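Local coordinates for protein glucose 1-dehydrogenase (Haloferax mediterranei, PDB 2VWH) that oxidises D-glucose and related aldose sugars with NADP(+) or NAD(+), using a catalytic zinc ion and preferring NADP(+), at residues V87-A92 / F113-V118. Sequence-based numbering, arbitrary orientation.
Sequences VRRPPA and FERGIV. With BGC (beta-D-glucopyranose), chain C.
R88 and E114 meet side by side on the sugar-facing side of a short antiparallel ladder in the GroES-like catalytic domain of this zinc-containing alcohol dehydrogenase, and illustrate how a second-shell residue can position a residue that binds the sugar directly. R88 and E114 form its non-hydrogen-bonded pair and R89 and F113 its hydrogen-bonded pair; F113 N donates to R89 O at 2.8 Å, and R115 N continues the ladder with a nearly straight bond to V87 O (175°). The R88 chain runs extended from CG to NE, its CG 3.6 Å from E114 CG, and delivers NE and NH2 side-on to a single carboxylate oxygen: NE lies 3.0 Å from E114 OE2 on its anti side, whereas NH2 approaches from above the carboxylate plane. The guanidinium and carboxylate planes lie 40° apart. The remaining nitrogen, R88 NH1, is held by the carbonyl of P104, and Y112 makes a cation-pi contact with the guanidinium. V87 CG1 rests 3.7 Å from E114 CB, flanking the carboxylate stem.

The F113 ring, though partly exposed, is also closely packed: P91 CA sits 3.8 Å from its centroid, a CH-pi contact over the face. Looser and watered is the meeting of R89 and R115, where R115 CD lies over one face of the R89 guanidinium and a water accepts from R89 NE and R115 NH1; the R115 guanidinium is also bonded to the carbonyls of H121 and G122.

Beyond R115, I117 and V118 both face E114 in a classic beta bulge. Glucose, held also by H49 and N303, donates O4 to E114 OE2 (2.6 Å) and O6 to OE1 (2.7 Å). OE2 thus takes two R88 N-H groups besides a sugar hydroxyl, consistent with R88 holding the carboxylate in this orientation.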
ATOM      1  N   VAL A  87      22.513   4.914  -9.794  1.00 22.65           N
ATOM      2  CA  VAL A  87      22.341   6.362  -9.797  1.00 23.21           C
ATOM      3  C   VAL A  87      22.677   7.039  -8.452  1.00 26.75           C
ATOM      4  O   VAL A  87      23.254   8.144  -8.433  1.00 23.44           O
ATOM      5  CB  VAL A  87      20.922   6.705 -10.272  1.00 24.76           C
ATOM      6  CG1 VAL A  87      20.666   8.216 -10.203  1.00 25.35           C
ATOM      7  CG2 VAL A  87      20.727   6.156 -11.706  1.00 23.58           C
ATOM      8  N   ARG A  88      22.376   6.363  -7.344  1.00 21.88           N
ATOM      9  CA  ARG A  88      22.540   6.969  -6.019  1.00 20.82           C
ATOM     10  C   ARG A  88      23.928   6.790  -5.409  1.00 22.37           C
ATOM     11  O   ARG A  88      24.550   5.730  -5.528  1.00 24.43           O
ATOM     12  CB  ARG A  88      21.467   6.474  -5.040  1.00 18.34           C
ATOM     13  CG  ARG A  88      20.164   7.176  -5.269  1.00 25.04           C
ATOM     14  CD  ARG A  88      19.093   6.773  -4.293  1.00 23.60           C
ATOM     15  NE  ARG A  88      17.867   7.508  -4.586  1.00 23.11           N
ATOM     16  CZ  ARG A  88      16.804   7.549  -3.786  1.00 32.42           C
ATOM     17  NH1 ARG A  88      16.796   6.879  -2.646  1.00 27.95           N
ATOM     18  NH2 ARG A  88      15.742   8.267  -4.129  1.00 25.61           N
ATOM     19  N   ARG A  89      24.396   7.859  -4.768  1.00 27.84           N
ATOM     20  CA  ARG A  89      25.690   7.880  -4.093  1.00 24.40           C
ATOM     21  C   ARG A  89      25.520   8.552  -2.729  1.00 21.62           C
ATOM     22  O   ARG A  89      24.596   9.347  -2.538  1.00 25.75           O
ATOM     23  CB  ARG A  89      26.720   8.659  -4.918  1.00 26.54           C
ATOM     24  CG  ARG A  89      26.989   8.114  -6.318  1.00 24.13           C
ATOM     25  CD  ARG A  89      27.823   6.839  -6.270  1.00 31.13           C
ATOM     26  NE  ARG A  89      28.066   6.329  -7.617  1.00 27.90           N
ATOM     27  CZ  ARG A  89      27.201   5.618  -8.338  1.00 24.58           C
ATOM     28  NH1 ARG A  89      26.017   5.284  -7.842  1.00 28.39           N
ATOM     29  NH2 ARG A  89      27.535   5.230  -9.567  1.00 27.56           N
ATOM     30  N   PRO A  90      26.410   8.235  -1.769  1.00 28.23           N
ATOM     31  CA  PRO A  90      26.327   8.849  -0.440  1.00 29.39           C
ATOM     32  C   PRO A  90      26.430  10.374  -0.513  1.00 32.56           C
ATOM     33  O   PRO A  90      27.130  10.898  -1.384  1.00 33.99           O
ATOM     34  CB  PRO A  90      27.548   8.283   0.302  1.00 40.02           C
ATOM     35  CG  PRO A  90      27.991   7.117  -0.463  1.00 36.24           C
ATOM     36  CD  PRO A  90      27.537   7.296  -1.882  1.00 32.62           C
ATOM     37  N   PRO A  91      25.745  11.090   0.391  1.00 30.95           N
ATOM     38  CA  PRO A  91      25.834  12.547   0.354  1.00 34.89           C
ATOM     39  C   PRO A  91      27.167  13.036   0.923  1.00 42.33           C
ATOM     40  O   PRO A  91      28.015  12.211   1.301  1.00 32.89           O
ATOM     41  CB  PRO A  91      24.648  12.990   1.216  1.00 38.78           C
ATOM     42  CG  PRO A  91      24.479  11.897   2.193  1.00 34.96           C
ATOM     43  CD  PRO A  91      24.899  10.622   1.502  1.00 32.15           C
ATOM     44  N   ALA A  92      27.343  14.358   0.956  1.00 51.41           N
ATOM     45  CA  ALA A  92      28.584  15.011   1.410  1.00 61.45           C
ATOM     46  C   ALA A  92      29.030  14.553   2.799  1.00 48.80           C
ATOM     47  O   ALA A  92      30.211  14.252   3.013  1.00 55.17           O
ATOM     48  CB  ALA A  92      28.404  16.531   1.398  1.00 60.30           C
ATOM     49  N   PHE A 113      22.768  11.474  -2.873  1.00 27.99           N
ATOM     50  CA  PHE A 113      22.811  12.202  -4.136  1.00 25.37           C
ATOM     51  C   PHE A 113      22.335  11.263  -5.242  1.00 29.91           C
ATOM     52  O   PHE A 113      22.502  10.051  -5.131  1.00 25.29           O
ATOM     53  CB  PHE A 113      24.240  12.619  -4.488  1.00 26.95           C
ATOM     54  CG  PHE A 113      24.840  13.653  -3.570  1.00 29.37           C
ATOM     55  CD1 PHE A 113      24.049  14.588  -2.899  1.00 38.10           C
ATOM     56  CD2 PHE A 113      26.221  13.720  -3.421  1.00 37.02           C
ATOM     57  CE1 PHE A 113      24.629  15.552  -2.081  1.00 41.50           C
ATOM     58  CE2 PHE A 113      26.806  14.688  -2.597  1.00 39.04           C
ATOM     59  CZ  PHE A 113      26.010  15.599  -1.937  1.00 34.76           C
ATOM     60  N   GLU A 114      21.758  11.829  -6.303  1.00 24.56           N
ATOM     61  CA  GLU A 114      21.509  11.089  -7.539  1.00 24.78           C
ATOM     62  C   GLU A 114      22.301  11.741  -8.662  1.00 25.70           C
ATOM     63  O   GLU A 114      22.106  12.926  -8.979  1.00 24.67           O
ATOM     64  CB  GLU A 114      20.015  11.082  -7.880  1.00 24.77           C
ATOM     65  CG  GLU A 114      19.201  10.165  -6.997  1.00 27.59           C
ATOM     66  CD  GLU A 114      17.674  10.249  -7.223  1.00 30.14           C
ATOM     67  OE1 GLU A 114      17.156  11.209  -7.839  1.00 26.86           O
ATOM     68  OE2 GLU A 114      16.984   9.335  -6.747  1.00 26.09           O
ATOM     69  N   ARG A 115      23.184  10.962  -9.271  1.00 22.32           N
ATOM     70  CA  ARG A 115      24.034  11.452 -10.347  1.00 24.45           C
ATOM     71  C   ARG A 115      23.181  11.869 -11.545  1.00 22.44           C
ATOM     72  O   ARG A 115      22.334  11.109 -12.017  1.00 25.55           O
ATOM     73  CB  ARG A 115      25.071  10.390 -10.730  1.00 25.30           C
ATOM     74  CG  ARG A 115      26.137  10.160  -9.613  1.00 27.17           C
ATOM     75  CD  ARG A 115      27.464   9.539 -10.099  1.00 28.16           C
ATOM     76  NE  ARG A 115      28.075  10.323 -11.168  1.00 27.45           N
ATOM     77  CZ  ARG A 115      29.310  10.160 -11.649  1.00 22.60           C
ATOM     78  NH1 ARG A 115      30.139   9.254 -11.160  1.00 30.84           N
ATOM     79  NH2 ARG A 115      29.714  10.938 -12.650  1.00 27.76           N
ATOM     80  N   GLY A 116      23.400  13.096 -11.999  1.00 22.61           N
ATOM     81  CA  GLY A 116      22.652  13.704 -13.082  1.00 23.97           C
ATOM     82  C   GLY A 116      21.334  14.343 -12.677  1.00 25.35           C
ATOM     83  O   GLY A 116      20.637  14.894 -13.515  1.00 28.05           O
ATOM     84  N   ILE A 117      20.992  14.285 -11.395  1.00 27.33           N
ATOM     85  CA  ILE A 117      19.676  14.703 -10.949  1.00 25.40           C
ATOM     86  C   ILE A 117      19.763  15.596  -9.715  1.00 34.76           C
ATOM     87  O   ILE A 117      19.285  16.728  -9.746  1.00 28.43           O
ATOM     88  CB  ILE A 117      18.742  13.503 -10.656  1.00 26.54           C
ATOM     89  CG1 ILE A 117      18.634  12.578 -11.876  1.00 25.43           C
ATOM     90  CG2 ILE A 117      17.329  14.004 -10.276  1.00 26.40           C
ATOM     91  CD1 ILE A 117      17.801  11.311 -11.620  1.00 24.73           C
ATOM     92  N   VAL A 118      20.355  15.094  -8.635  1.00 29.42           N
ATOM     93  CA  VAL A 118      20.506  15.911  -7.435  1.00 32.00           C
ATOM     94  C   VAL A 118      21.842  15.782  -6.725  1.00 24.26           C
ATOM     95  O   VAL A 118      22.209  14.726  -6.189  1.00 28.35           O
ATOM     96  CB  VAL A 118      19.329  15.750  -6.437  1.00 38.31           C
ATOM     97  CG1 VAL A 118      19.075  14.324  -6.091  1.00 31.24           C
ATOM     98  CG2 VAL A 118      19.579  16.599  -5.188  1.00 41.69           C
TER
HETATM   99  C2  BGC C 600      15.702   8.027 -12.092  1.00 25.49           C
HETATM  100  C3  BGC C 600      15.724   7.388 -10.710  1.00 29.98           C
HETATM  101  C4  BGC C 600      15.451   8.481  -9.691  1.00 25.18           C
HETATM  102  C5  BGC C 600      14.125   9.213 -10.018  1.00 20.82           C
HETATM  103  C6  BGC C 600      13.858  10.315  -8.988  1.00 28.97           C
HETATM  104  C1  BGC C 600      14.393   8.757 -12.317  1.00 27.92           C
HETATM  105  O1  BGC C 600      14.373   9.159 -13.660  1.00 29.84           O
HETATM  106  O2  BGC C 600      15.640   6.985 -13.023  1.00 21.16           O
HETATM  107  O3  BGC C 600      16.982   6.781 -10.481  1.00 29.10           O
HETATM  108  O4  BGC C 600      15.491   7.936  -8.395  1.00 27.35           O
HETATM  109  O5  BGC C 600      14.165   9.757 -11.355  1.00 30.39           O
HETATM  110  O6  BGC C 600      14.827  11.315  -9.169  1.00 26.72           O
HETATM  111  O   HOH W   1      30.526   8.136  -8.142  1.00 18.67           O